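Local coordinates for NADB-Rossmann Superfamily protein (Streptococcus agalactiae, PDB 3LEC) that probably methylates N1 of an adenine in tRNA and carries a bound zinc ion, at residues 4-9 with 39-44; 45-50 with 89-94; 200-205 with 215-220. All blocks are in the same frame, centred on the assembly; numbering follows the deposited sequence.

From the N terminus, the chain first closes on itself at contact 1, where the lead-in to helix 10-16 meets the end of helix 34-41 after a passage through strand 23-28. Strand 45-52 follows at once and enters contact 2, a loop closed by residues 89-94 once helix 55-67 and strand 74-78 have been traversed. These two contacts touch, Leu40 packing on Cys45 and Ala48, and tie one flank of the Rossmann-like sheet together. Contact 3 is a short hairpin closure between helices 185-204 and 210-227, its centre about 44 Å from the centres of both others. The three loops follow in series; none nests or crosses.

Contact 1 of 3, residues 4-9 with 39-44; sequences MDLQLS and LLQMGY
Gln41, on the last turn of helix 34-41 in the Rossmann-like fold, reaches out to the backbone of Met4, Asp5 and Leu6 in the segment leading to helix 10-16. Its CB carries CG between the backbone N and the carbonyl carbon (chi1 83°), and from there the chain runs extended. Gln41 CG passes Asp5 OD1 at 3.7 Å, and Gln41 CD lies 3.6 Å from the same oxygen. The Asp5 side chain crosses Gln41 obliquely, with the carboxylate plane turned 46° from the amide.

At the tip the amide divides its two atoms between donor and acceptor. Gln41 OE1 accepts from Leu6 N at 2.8 Å; the bond is fairly straight, and the donor approaches 18° out of the carbonyl plane. Gln41 OE1 also comes within 3.4 Å of Asp5 CA, while Leu6 CG brushes it from a side chain set about at right angles. Gln41 NE2 lies 3.2 Å from Met4 O, a weak, bent bond made doubtful by the less certain position of its acceptor. The bond from Leu6 N is thus the firm one, joining an irregular N-terminal segment to a helix end at the surface. Leu6 turns its side chain onto Tyr34, Ile37 and Phe38 of the same helix, extending the contact along it.

Beyond Gln41 the helix stops in a Schellman motif, with Gly43 at positive phi. The selenomethionine Met42 adds a peripheral approach, its SE 4.5 Å from Asp5 OD2, and its CB lies over the centre of the Tyr44 ring, 3.5 Å above the plane.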
HETATM    1  N   MSE A   4     -22.340  10.135  12.664  1.00 24.82           N
HETATM    2  CA  MSE A   4     -20.874  10.182  12.675  1.00 25.25           C
HETATM    3  C   MSE A   4     -20.207   9.059  11.866  1.00 24.23           C
HETATM    4  O   MSE A   4     -18.986   9.033  11.744  1.00 23.55           O
HETATM    5  CB  MSE A   4     -20.314  10.214  14.095  1.00 25.20           C
HETATM    6  CG  MSE A   4     -20.705  11.445  14.906  1.00 28.67           C
HETATM    7 SE   MSE A   4     -20.012  13.128  14.146  1.00 35.28          SE
HETATM    8  CE  MSE A   4     -18.096  12.846  14.357  1.00 32.84           C
ATOM      9  N   ASP A   5     -20.985   8.147  11.306  1.00 24.31           N
ATOM     10  CA  ASP A   5     -20.390   7.144  10.412  1.00 25.36           C
ATOM     11  C   ASP A   5     -19.750   7.839   9.208  1.00 25.17           C
ATOM     12  O   ASP A   5     -20.342   8.738   8.607  1.00 25.09           O
ATOM     13  CB  ASP A   5     -21.427   6.117   9.976  1.00 25.89           C
ATOM     14  CG  ASP A   5     -21.774   5.140  11.084  1.00 28.71           C
ATOM     15  OD1 ASP A   5     -21.075   5.105  12.139  1.00 29.04           O
ATOM     16  OD2 ASP A   5     -22.741   4.386  10.886  1.00 31.36           O
ATOM     17  N   LEU A   6     -18.529   7.443   8.876  1.00 25.54           N
ATOM     18  CA  LEU A   6     -17.868   8.022   7.735  1.00 25.33           C
ATOM     19  C   LEU A   6     -17.833   7.052   6.577  1.00 25.26           C
ATOM     20  O   LEU A   6     -17.842   5.817   6.765  1.00 25.00           O
ATOM     21  CB  LEU A   6     -16.484   8.583   8.083  1.00 26.43           C
ATOM     22  CG  LEU A   6     -15.290   7.812   8.613  1.00 26.60           C
ATOM     23  CD1 LEU A   6     -14.653   6.941   7.517  1.00 28.15           C
ATOM     24  CD2 LEU A   6     -14.286   8.856   9.068  1.00 28.48           C
ATOM     25  N   GLN A   7     -17.836   7.632   5.379  1.00 24.21           N
ATOM     26  CA  GLN A   7     -17.753   6.900   4.137  1.00 24.39           C
ATOM     27  C   GLN A   7     -16.355   7.138   3.607  1.00 22.89           C
ATOM     28  O   GLN A   7     -15.959   8.289   3.352  1.00 23.13           O
ATOM     29  CB  GLN A   7     -18.797   7.396   3.112  1.00 25.32           C
ATOM     30  CG  GLN A   7     -20.264   7.109   3.490  1.00 28.28           C
ATOM     31  CD  GLN A   7     -21.299   7.496   2.410  1.00 30.98           C
ATOM     32  OE1 GLN A   7     -21.023   8.271   1.490  1.00 34.05           O
ATOM     33  NE2 GLN A   7     -22.511   6.965   2.550  1.00 32.39           N
ATOM     34  N   LEU A   8     -15.598   6.054   3.460  1.00 20.95           N
ATOM     35  CA  LEU A   8     -14.227   6.109   2.944  1.00 20.70           C
ATOM     36  C   LEU A   8     -14.193   6.336   1.437  1.00 19.95           C
ATOM     37  O   LEU A   8     -15.115   5.942   0.715  1.00 19.89           O
ATOM     38  CB  LEU A   8     -13.476   4.815   3.257  1.00 19.40           C
ATOM     39  CG  LEU A   8     -13.138   4.534   4.740  1.00 19.97           C
ATOM     40  CD1 LEU A   8     -12.516   3.165   4.816  1.00 20.15           C
ATOM     41  CD2 LEU A   8     -12.170   5.582   5.288  1.00 17.94           C
ATOM     42  N   SER A   9     -13.107   6.938   0.970  1.00 19.82           N
ATOM     43  CA  SER A   9     -12.809   6.990  -0.467  1.00 19.61           C
ATOM     44  C   SER A   9     -12.724   5.545  -1.003  1.00 19.59           C
ATOM     45  O   SER A   9     -12.527   4.624  -0.211  1.00 18.43           O
ATOM     46  CB  SER A   9     -11.485   7.746  -0.677  1.00 19.75           C
ATOM     47  OG  SER A   9     -10.388   7.082  -0.032  1.00 20.54           O
ATOM     48  N   LEU A  39     -13.072   1.560  10.721  1.00 18.30           N
ATOM     49  CA  LEU A  39     -12.981   0.166  11.150  1.00 19.35           C
ATOM     50  C   LEU A  39     -13.475   0.026  12.576  1.00 20.35           C
ATOM     51  O   LEU A  39     -14.143  -0.965  12.890  1.00 21.31           O
ATOM     52  CB  LEU A  39     -11.549  -0.341  11.025  1.00 18.48           C
ATOM     53  CG  LEU A  39     -11.096  -0.506   9.572  1.00 19.55           C
ATOM     54  CD1 LEU A  39      -9.640  -0.942   9.553  1.00 18.84           C
ATOM     55  CD2 LEU A  39     -12.025  -1.511   8.813  1.00 17.59           C
ATOM     56  N   LEU A  40     -13.144   1.005  13.427  1.00 20.73           N
ATOM     57  CA  LEU A  40     -13.585   0.986  14.828  1.00 22.31           C
ATOM     58  C   LEU A  40     -15.055   1.351  15.019  1.00 24.00           C
ATOM     59  O   LEU A  40     -15.734   0.750  15.858  1.00 25.04           O
ATOM     60  CB  LEU A  40     -12.690   1.869  15.717  1.00 21.81           C
ATOM     61  CG  LEU A  40     -11.517   1.141  16.390  1.00 22.99           C
ATOM     62  CD1 LEU A  40     -12.013  -0.021  17.285  1.00 23.29           C
ATOM     63  CD2 LEU A  40     -10.478   0.614  15.379  1.00 24.36           C
ATOM     64  N   GLN A  41     -15.557   2.322  14.252  1.00 25.04           N
ATOM     65  CA  GLN A  41     -16.962   2.704  14.396  1.00 26.79           C
ATOM     66  C   GLN A  41     -17.883   1.556  13.967  1.00 27.68           C
ATOM     67  O   GLN A  41     -18.992   1.435  14.478  1.00 29.00           O
ATOM     68  CB  GLN A  41     -17.287   3.997  13.641  1.00 26.62           C
ATOM     69  CG  GLN A  41     -17.575   3.812  12.163  1.00 26.84           C
ATOM     70  CD  GLN A  41     -17.559   5.123  11.357  1.00 27.83           C
ATOM     71  OE1 GLN A  41     -17.698   5.105  10.136  1.00 29.28           O
ATOM     72  NE2 GLN A  41     -17.393   6.244  12.036  1.00 29.36           N
HETATM   73  N   MSE A  42     -17.419   0.700  13.053  1.00 28.23           N
HETATM   74  CA  MSE A  42     -18.266  -0.392  12.546  1.00 29.10           C
HETATM   75  C   MSE A  42     -18.074  -1.656  13.388  1.00 28.97           C
HETATM   76  O   MSE A  42     -18.714  -2.677  13.135  1.00 28.63           O
HETATM   77  CB  MSE A  42     -17.965  -0.718  11.079  1.00 29.06           C
HETATM   78  CG  MSE A  42     -18.053   0.459  10.114  1.00 31.05           C
HETATM   79 SE   MSE A  42     -19.870   1.105   9.892  1.00 40.99          SE
HETATM   80  CE  MSE A  42     -20.448  -0.227   8.549  1.00 37.22           C
ATOM     81  N   GLY A  43     -17.182  -1.575  14.370  1.00 28.62           N
ATOM     82  CA  GLY A  43     -16.802  -2.729  15.187  1.00 28.72           C
ATOM     83  C   GLY A  43     -16.017  -3.802  14.444  1.00 28.60           C
ATOM     84  O   GLY A  43     -15.873  -4.919  14.956  1.00 28.75           O
ATOM     85  N   TYR A  44     -15.499  -3.475  13.255  1.00 28.10           N
ATOM     86  CA  TYR A  44     -14.777  -4.450  12.420  1.00 28.13           C
ATOM     87  C   TYR A  44     -13.358  -4.761  12.890  1.00 27.53           C
ATOM     88  O   TYR A  44     -12.752  -5.765  12.468  1.00 27.84           O
ATOM     89  CB  TYR A  44     -14.711  -3.991  10.968  1.00 28.03           C
ATOM     90  CG  TYR A  44     -16.041  -3.902  10.243  1.00 30.56           C
ATOM     91  CD1 TYR A  44     -17.149  -4.638  10.662  1.00 31.43           C
ATOM     92  CD2 TYR A  44     -16.173  -3.105   9.105  1.00 30.28           C
ATOM     93  CE1 TYR A  44     -18.356  -4.561   9.986  1.00 31.04           C
ATOM     94  CE2 TYR A  44     -17.367  -3.020   8.429  1.00 31.66           C
ATOM     95  CZ  TYR A  44     -18.456  -3.758   8.865  1.00 32.15           C
ATOM     96  OH  TYR A  44     -19.649  -3.693   8.185  1.00 31.95           O
TER

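Contact 2 of 3, residues 45-50 with 89-94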
ATOM      1  N   CYS A  45     -12.803  -3.872  13.701  1.00 25.97           N
ATOM      2  CA  CYS A  45     -11.531  -4.134  14.346  1.00 25.88           C
ATOM      3  C   CYS A  45     -11.682  -3.923  15.838  1.00 25.26           C
ATOM      4  O   CYS A  45     -12.608  -3.262  16.279  1.00 25.09           O
ATOM      5  CB  CYS A  45     -10.423  -3.225  13.812  1.00 25.14           C
ATOM      6  SG  CYS A  45      -9.950  -3.613  12.116  1.00 29.40           S
ATOM      7  N   ASP A  46     -10.736  -4.459  16.596  1.00 24.90           N
ATOM      8  CA  ASP A  46     -10.779  -4.390  18.043  1.00 25.06           C
ATOM      9  C   ASP A  46     -10.075  -3.164  18.601  1.00 24.19           C
ATOM     10  O   ASP A  46     -10.464  -2.670  19.661  1.00 23.78           O
ATOM     11  CB  ASP A  46     -10.157  -5.653  18.633  1.00 26.25           C
ATOM     12  CG  ASP A  46     -11.112  -6.832  18.629  1.00 29.66           C
ATOM     13  OD1 ASP A  46     -12.262  -6.680  18.152  1.00 32.36           O
ATOM     14  OD2 ASP A  46     -10.709  -7.907  19.130  1.00 32.77           O
ATOM     15  N   PHE A  47      -9.051  -2.684  17.887  1.00 21.72           N
ATOM     16  CA  PHE A  47      -8.143  -1.637  18.381  1.00 21.70           C
ATOM     17  C   PHE A  47      -7.315  -1.129  17.217  1.00 20.77           C
ATOM     18  O   PHE A  47      -6.994  -1.889  16.288  1.00 19.99           O
ATOM     19  CB  PHE A  47      -7.217  -2.199  19.480  1.00 21.68           C
ATOM     20  CG  PHE A  47      -6.125  -1.261  19.930  1.00 22.09           C
ATOM     21  CD1 PHE A  47      -6.416  -0.156  20.715  1.00 24.45           C
ATOM     22  CD2 PHE A  47      -4.795  -1.507  19.590  1.00 22.36           C
ATOM     23  CE1 PHE A  47      -5.399   0.695  21.146  1.00 22.30           C
ATOM     24  CE2 PHE A  47      -3.788  -0.664  19.998  1.00 22.46           C
ATOM     25  CZ  PHE A  47      -4.090   0.439  20.785  1.00 23.02           C
ATOM     26  N   ALA A  48      -6.972   0.156  17.251  1.00 20.25           N
ATOM     27  CA  ALA A  48      -6.089   0.711  16.233  1.00 19.23           C
ATOM     28  C   ALA A  48      -5.184   1.808  16.780  1.00 19.25           C
ATOM     29  O   ALA A  48      -5.506   2.449  17.782  1.00 19.08           O
ATOM     30  CB  ALA A  48      -6.885   1.213  15.010  1.00 20.18           C
ATOM     31  N   ILE A  49      -4.044   1.987  16.120  1.00 19.14           N
ATOM     32  CA  ILE A  49      -3.130   3.111  16.364  1.00 18.15           C
ATOM     33  C   ILE A  49      -3.011   3.867  15.048  1.00 18.82           C
ATOM     34  O   ILE A  49      -2.801   3.263  13.966  1.00 18.20           O
ATOM     35  CB  ILE A  49      -1.735   2.651  16.831  1.00 18.65           C
ATOM     36  CG1 ILE A  49      -1.818   1.818  18.139  1.00 18.79           C
ATOM     37  CG2 ILE A  49      -0.766   3.843  16.997  1.00 17.36           C
ATOM     38  CD1 ILE A  49      -0.585   0.887  18.316  1.00 20.04           C
ATOM     39  N   ALA A  50      -3.162   5.181  15.131  1.00 18.81           N
ATOM     40  CA  ALA A  50      -2.906   6.048  13.983  1.00 19.45           C
ATOM     41  C   ALA A  50      -1.540   6.653  14.220  1.00 20.17           C
ATOM     42  O   ALA A  50      -1.367   7.455  15.132  1.00 21.15           O
ATOM     43  CB  ALA A  50      -3.982   7.138  13.854  1.00 19.02           C
ATOM     44  N   ASP A  89       1.021  -3.644  22.643  1.00 23.26           N
ATOM     45  CA  ASP A  89      -0.113  -3.231  21.829  1.00 23.31           C
ATOM     46  C   ASP A  89      -0.779  -4.409  21.140  1.00 23.07           C
ATOM     47  O   ASP A  89      -1.952  -4.330  20.751  1.00 22.61           O
ATOM     48  CB  ASP A  89       0.353  -2.210  20.788  1.00 23.24           C
ATOM     49  CG  ASP A  89       0.623  -0.850  21.386  1.00 24.62           C
ATOM     50  OD1 ASP A  89      -0.159  -0.414  22.264  1.00 24.61           O
ATOM     51  OD2 ASP A  89       1.606  -0.207  20.958  1.00 25.76           O
ATOM     52  N   ASN A  90      -0.032  -5.503  21.009  1.00 22.41           N
ATOM     53  CA  ASN A  90      -0.521  -6.735  20.395  1.00 22.50           C
ATOM     54  C   ASN A  90      -1.109  -6.498  18.997  1.00 21.90           C
ATOM     55  O   ASN A  90      -2.218  -6.939  18.714  1.00 21.95           O
ATOM     56  CB  ASN A  90      -1.569  -7.409  21.306  1.00 22.51           C
ATOM     57  CG  ASN A  90      -1.894  -8.833  20.876  1.00 24.93           C
ATOM     58  OD1 ASN A  90      -1.121  -9.463  20.147  1.00 27.87           O
ATOM     59  ND2 ASN A  90      -3.039  -9.348  21.328  1.00 25.76           N
ATOM     60  N   ILE A  91      -0.371  -5.770  18.157  1.00 21.47           N
ATOM     61  CA  ILE A  91      -0.785  -5.474  16.778  1.00 20.85           C
ATOM     62  C   ILE A  91      -0.564  -6.697  15.901  1.00 20.91           C
ATOM     63  O   ILE A  91       0.487  -7.313  15.964  1.00 21.09           O
ATOM     64  CB  ILE A  91       0.018  -4.283  16.206  1.00 20.78           C
ATOM     65  CG1 ILE A  91      -0.230  -3.025  17.056  1.00 20.06           C
ATOM     66  CG2 ILE A  91      -0.311  -4.039  14.736  1.00 21.32           C
ATOM     67  CD1 ILE A  91      -1.706  -2.547  17.134  1.00 17.14           C
ATOM     68  N   ASP A  92      -1.570  -7.041  15.107  1.00 20.73           N
ATOM     69  CA  ASP A  92      -1.464  -8.162  14.190  1.00 21.44           C
ATOM     70  C   ASP A  92      -1.548  -7.694  12.741  1.00 20.73           C
ATOM     71  O   ASP A  92      -1.264  -8.470  11.835  1.00 21.10           O
ATOM     72  CB  ASP A  92      -2.541  -9.207  14.488  1.00 21.97           C
ATOM     73  CG  ASP A  92      -3.939  -8.605  14.575  1.00 24.92           C
ATOM     74  OD1 ASP A  92      -4.539  -8.682  15.660  1.00 29.34           O
ATOM     75  OD2 ASP A  92      -4.444  -8.065  13.576  1.00 27.34           O
ATOM     76  N   THR A  93      -1.938  -6.436  12.522  1.00 19.59           N
ATOM     77  CA  THR A  93      -2.090  -5.912  11.154  1.00 19.06           C
ATOM     78  C   THR A  93      -1.532  -4.491  11.011  1.00 17.98           C
ATOM     79  O   THR A  93      -1.774  -3.637  11.861  1.00 19.06           O
ATOM     80  CB  THR A  93      -3.571  -5.869  10.706  1.00 19.45           C
ATOM     81  OG1 THR A  93      -4.204  -7.134  10.928  1.00 21.46           O
ATOM     82  CG2 THR A  93      -3.691  -5.506   9.233  1.00 19.19           C
ATOM     83  N   ILE A  94      -0.844  -4.236   9.906  1.00 17.01           N
ATOM     84  CA  ILE A  94      -0.275  -2.917   9.599  1.00 17.31           C
ATOM     85  C   ILE A  94      -0.771  -2.483   8.220  1.00 17.78           C
ATOM     86  O   ILE A  94      -0.762  -3.271   7.272  1.00 18.35           O
ATOM     87  CB  ILE A  94       1.257  -2.942   9.660  1.00 17.75           C
ATOM     88  CG1 ILE A  94       1.727  -3.259  11.101  1.00 18.87           C
ATOM     89  CG2 ILE A  94       1.875  -1.610   9.168  1.00 18.26           C
ATOM     90  CD1 ILE A  94       3.260  -3.369  11.241  1.00 21.30           C
TER
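Ile49 CD1 meets both Asp89 and Ile91. Ile49 CD1 lies 3.8 Å from Ile91 CD1 and 3.6 Å from Asp89 OD2, so that a methyl group rests against a carboxylate, the Ile49 and Asp89 side chains crossing at about a right angle. The first torsion sets Ile49 CG1 anti to the carbonyl carbon (chi1 -59°), and chi2 (157°) carries CD1 on to the 89-94 segment. Two residues earlier on the same strand, Phe47 turns its ring in the same direction. Ile91 CD1 meets that ring at its edge, near the ring plane, with Phe47 CE2 4.0 Å away, while Asp89 O approaches Phe47 CE2 obliquely at 4.2 Å. Ile91 CD1 is therefore shared by both side chains of the strand.

The next shell holds these groups in place. Asp89 OD2, buried beside the Ile49 methyl, forms a salt bridge to Arg77 NH1 and accepts a hydrogen bond from Glu86 N, so its charge has polar partners despite the apolar neighbour. Arg24 of strand 23-28 donates NH2 to Asp89 O, and Phe47 also packs on Arg24. Phe85 covers both Ile49 and Ile91. Where the loop enters its strand, Thr93 OG1 donates to Asp92 OD2 at 2.8 Å, on the anti lone pair, and Asp92 OD1 accepts a hydrogen bond from Arg24 N.

Strand 23-28 runs between 45-52 and 93-99, and the contact bridges over it from one neighbour to the approach of the other. The sheet order 3-2-1-4-5-7-6, with strand 7 antiparallel, is that of the class I methyltransferases of Rossmann type.

Contact 3 of 3, residues 200-205 with 215-220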
ATOM      1  N   PHE A 200       5.709   7.810 -26.299  1.00 21.21           N
ATOM      2  CA  PHE A 200       6.074   9.228 -26.389  1.00 21.49           C
ATOM      3  C   PHE A 200       7.516   9.455 -25.893  1.00 22.12           C
ATOM      4  O   PHE A 200       8.280  10.209 -26.520  1.00 21.81           O
ATOM      5  CB  PHE A 200       5.126  10.101 -25.550  1.00 21.88           C
ATOM      6  CG  PHE A 200       3.879  10.530 -26.257  1.00 21.96           C
ATOM      7  CD1 PHE A 200       3.924  11.506 -27.268  1.00 22.90           C
ATOM      8  CD2 PHE A 200       2.647  10.036 -25.869  1.00 23.52           C
ATOM      9  CE1 PHE A 200       2.744  11.945 -27.909  1.00 24.67           C
ATOM     10  CE2 PHE A 200       1.463  10.468 -26.512  1.00 24.68           C
ATOM     11  CZ  PHE A 200       1.522  11.427 -27.528  1.00 25.16           C
ATOM     12  N   ALA A 201       7.863   8.841 -24.748  1.00 21.52           N
ATOM     13  CA  ALA A 201       9.193   8.969 -24.140  1.00 22.28           C
ATOM     14  C   ALA A 201      10.313   8.503 -25.089  1.00 21.81           C
ATOM     15  O   ALA A 201      11.339   9.170 -25.236  1.00 22.50           O
ATOM     16  CB  ALA A 201       9.248   8.166 -22.822  1.00 22.09           C
ATOM     17  N   LEU A 202      10.102   7.359 -25.715  1.00 23.07           N
ATOM     18  CA  LEU A 202      11.142   6.713 -26.524  1.00 23.95           C
ATOM     19  C   LEU A 202      11.372   7.509 -27.792  1.00 24.89           C
ATOM     20  O   LEU A 202      12.515   7.659 -28.215  1.00 24.15           O
ATOM     21  CB  LEU A 202      10.758   5.261 -26.846  1.00 24.40           C
ATOM     22  CG  LEU A 202      11.700   4.192 -27.466  1.00 26.36           C
ATOM     23  CD1 LEU A 202      11.476   3.977 -28.944  1.00 29.17           C
ATOM     24  CD2 LEU A 202      13.192   4.306 -27.148  1.00 27.35           C
ATOM     25  N   ASN A 203      10.291   8.043 -28.366  1.00 26.41           N
ATOM     26  CA  ASN A 203      10.385   8.852 -29.589  1.00 29.32           C
ATOM     27  C   ASN A 203      10.904  10.264 -29.298  1.00 29.79           C
ATOM     28  O   ASN A 203      11.237  11.019 -30.222  1.00 30.43           O
ATOM     29  CB  ASN A 203       9.032   8.940 -30.314  1.00 30.30           C
ATOM     30  CG  ASN A 203       8.428   7.577 -30.652  1.00 33.53           C
ATOM     31  OD1 ASN A 203       9.112   6.540 -30.680  1.00 39.26           O
ATOM     32  ND2 ASN A 203       7.117   7.576 -30.910  1.00 35.60           N
ATOM     33  N   SER A 204      10.946  10.634 -28.023  1.00 30.02           N
ATOM     34  CA  SER A 204      11.421  11.955 -27.640  1.00 30.76           C
ATOM     35  C   SER A 204      12.923  11.965 -27.397  1.00 31.49           C
ATOM     36  O   SER A 204      13.536  13.027 -27.320  1.00 31.47           O
ATOM     37  CB  SER A 204      10.677  12.454 -26.408  1.00 30.40           C
ATOM     38  OG  SER A 204      11.271  11.924 -25.231  1.00 33.36           O
ATOM     39  N   ILE A 205      13.527  10.783 -27.303  1.00 32.07           N
ATOM     40  CA  ILE A 205      14.942  10.676 -26.923  1.00 33.50           C
ATOM     41  C   ILE A 205      15.826  10.396 -28.150  1.00 33.89           C
ATOM     42  O   ILE A 205      15.439   9.619 -29.022  1.00 33.99           O
ATOM     43  CB  ILE A 205      15.110   9.668 -25.741  1.00 33.27           C
ATOM     44  CG1 ILE A 205      14.709  10.361 -24.431  1.00 33.76           C
ATOM     45  CG2 ILE A 205      16.537   9.142 -25.637  1.00 34.20           C
ATOM     46  CD1 ILE A 205      14.063   9.452 -23.385  1.00 34.81           C
ATOM     47  N   ILE A 215      16.407   0.938 -21.851  1.00 23.12           N
ATOM     48  CA  ILE A 215      15.577   0.826 -20.643  1.00 24.13           C
ATOM     49  C   ILE A 215      14.127   0.937 -21.056  1.00 23.18           C
ATOM     50  O   ILE A 215      13.293   0.157 -20.611  1.00 23.30           O
ATOM     51  CB  ILE A 215      15.941   1.914 -19.565  1.00 24.43           C
ATOM     52  CG1 ILE A 215      17.125   1.522 -18.668  1.00 26.62           C
ATOM     53  CG2 ILE A 215      14.800   2.138 -18.595  1.00 26.38           C
ATOM     54  CD1 ILE A 215      18.190   0.654 -19.270  1.00 29.84           C
ATOM     55  N   LEU A 216      13.839   1.888 -21.948  1.00 22.98           N
ATOM     56  CA  LEU A 216      12.475   2.109 -22.428  1.00 22.62           C
ATOM     57  C   LEU A 216      12.007   0.962 -23.300  1.00 22.62           C
ATOM     58  O   LEU A 216      10.888   0.493 -23.146  1.00 22.32           O
ATOM     59  CB  LEU A 216      12.369   3.431 -23.187  1.00 22.07           C
ATOM     60  CG  LEU A 216      12.553   4.661 -22.312  1.00 23.66           C
ATOM     61  CD1 LEU A 216      12.630   5.910 -23.167  1.00 24.90           C
ATOM     62  CD2 LEU A 216      11.430   4.782 -21.258  1.00 25.07           C
ATOM     63  N   GLU A 217      12.864   0.512 -24.219  1.00 22.50           N
ATOM     64  CA  GLU A 217      12.536  -0.638 -25.036  1.00 23.47           C
ATOM     65  C   GLU A 217      12.226  -1.872 -24.179  1.00 22.39           C
ATOM     66  O   GLU A 217      11.322  -2.636 -24.511  1.00 21.77           O
ATOM     67  CB  GLU A 217      13.685  -0.947 -25.999  1.00 24.64           C
ATOM     68  CG  GLU A 217      13.960   0.145 -27.000  1.00 27.83           C
ATOM     69  CD  GLU A 217      13.077   0.079 -28.224  1.00 31.37           C
ATOM     70  OE1 GLU A 217      13.438   0.747 -29.222  1.00 33.44           O
ATOM     71  OE2 GLU A 217      12.040  -0.631 -28.198  1.00 34.30           O
ATOM     72  N   ASP A 218      12.975  -2.071 -23.096  1.00 23.13           N
ATOM     73  CA  ASP A 218      12.730  -3.224 -22.217  1.00 23.40           C
ATOM     74  C   ASP A 218      11.334  -3.153 -21.591  1.00 22.65           C
ATOM     75  O   ASP A 218      10.610  -4.162 -21.569  1.00 22.72           O
ATOM     76  CB  ASP A 218      13.814  -3.417 -21.145  1.00 24.71           C
ATOM     77  CG  ASP A 218      13.875  -4.868 -20.645  1.00 27.68           C
ATOM     78  OD1 ASP A 218      13.566  -5.120 -19.455  1.00 31.90           O
ATOM     79  OD2 ASP A 218      14.176  -5.767 -21.467  1.00 31.13           O
ATOM     80  N   LYS A 219      10.938  -1.957 -21.143  1.00 22.00           N
ATOM     81  CA  LYS A 219       9.617  -1.774 -20.516  1.00 21.34           C
ATOM     82  C   LYS A 219       8.504  -1.959 -21.545  1.00 20.54           C
ATOM     83  O   LYS A 219       7.501  -2.612 -21.279  1.00 20.38           O
ATOM     84  CB  LYS A 219       9.521  -0.391 -19.858  1.00 21.16           C
ATOM     85  CG  LYS A 219      10.531  -0.181 -18.685  1.00 22.22           C
ATOM     86  CD  LYS A 219      10.470   1.224 -18.074  1.00 23.60           C
ATOM     87  CE  LYS A 219      11.440   1.354 -16.897  1.00 29.08           C
ATOM     88  NZ  LYS A 219      11.759   2.784 -16.608  1.00 29.05           N
ATOM     89  N   ILE A 220       8.706  -1.392 -22.726  1.00 20.83           N
ATOM     90  CA  ILE A 220       7.712  -1.466 -23.793  1.00 20.73           C
ATOM     91  C   ILE A 220       7.427  -2.908 -24.172  1.00 20.05           C
ATOM     92  O   ILE A 220       6.262  -3.310 -24.292  1.00 19.16           O
ATOM     93  CB  ILE A 220       8.119  -0.605 -25.034  1.00 21.25           C
ATOM     94  CG1 ILE A 220       7.863   0.880 -24.715  1.00 21.06           C
ATOM     95  CG2 ILE A 220       7.283  -0.989 -26.248  1.00 21.81           C
ATOM     96  CD1 ILE A 220       8.784   1.885 -25.459  1.00 23.95           C
TER
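Leu202 and Leu216 face each other between two roughly antiparallel helices, the axes of their short segments approaching to 10.0 Å with 153° between their directions. Apolar contact dominates. The two leucines slide past one another in opposite senses: Leu202 CD2 lies 4.1 Å from Leu216 CB, while Leu216 CD1 reaches Leu202 CA at 3.8 Å. Leu216 CD1 also meets Ala201 CB at 4.1 Å and Ile205 CD1 at 3.8 Å, so one methyl touches three residues of 200-205. One turn on, Ile220 CD1 touches Leu202 CB. With Leu202 CG anti to the backbone N (chi1 -169°), chi2 brings CD1 to Glu217 OE1 and CD2 to Leu216 CB.

Polar groups play a lesser part. Glu217, bent at chi2, brings OE1 to 3.8 Å from Leu202 CD1, a van der Waals contact. Within 200-205, Ser204 OG donates to Ala201 O at 2.8 Å.

Leu195 and Leu198 of helix 185-204 continue the apolar seam along Leu216 and Ile220, and Arg213 covers Leu202 and Ile205 from helix 210-227. The pair forms a C-terminal helical hairpin, consistent with the coiled-coil hairpin of the TrmK family, following the sheet strands and helices 170-175 and 177-182 in the chain.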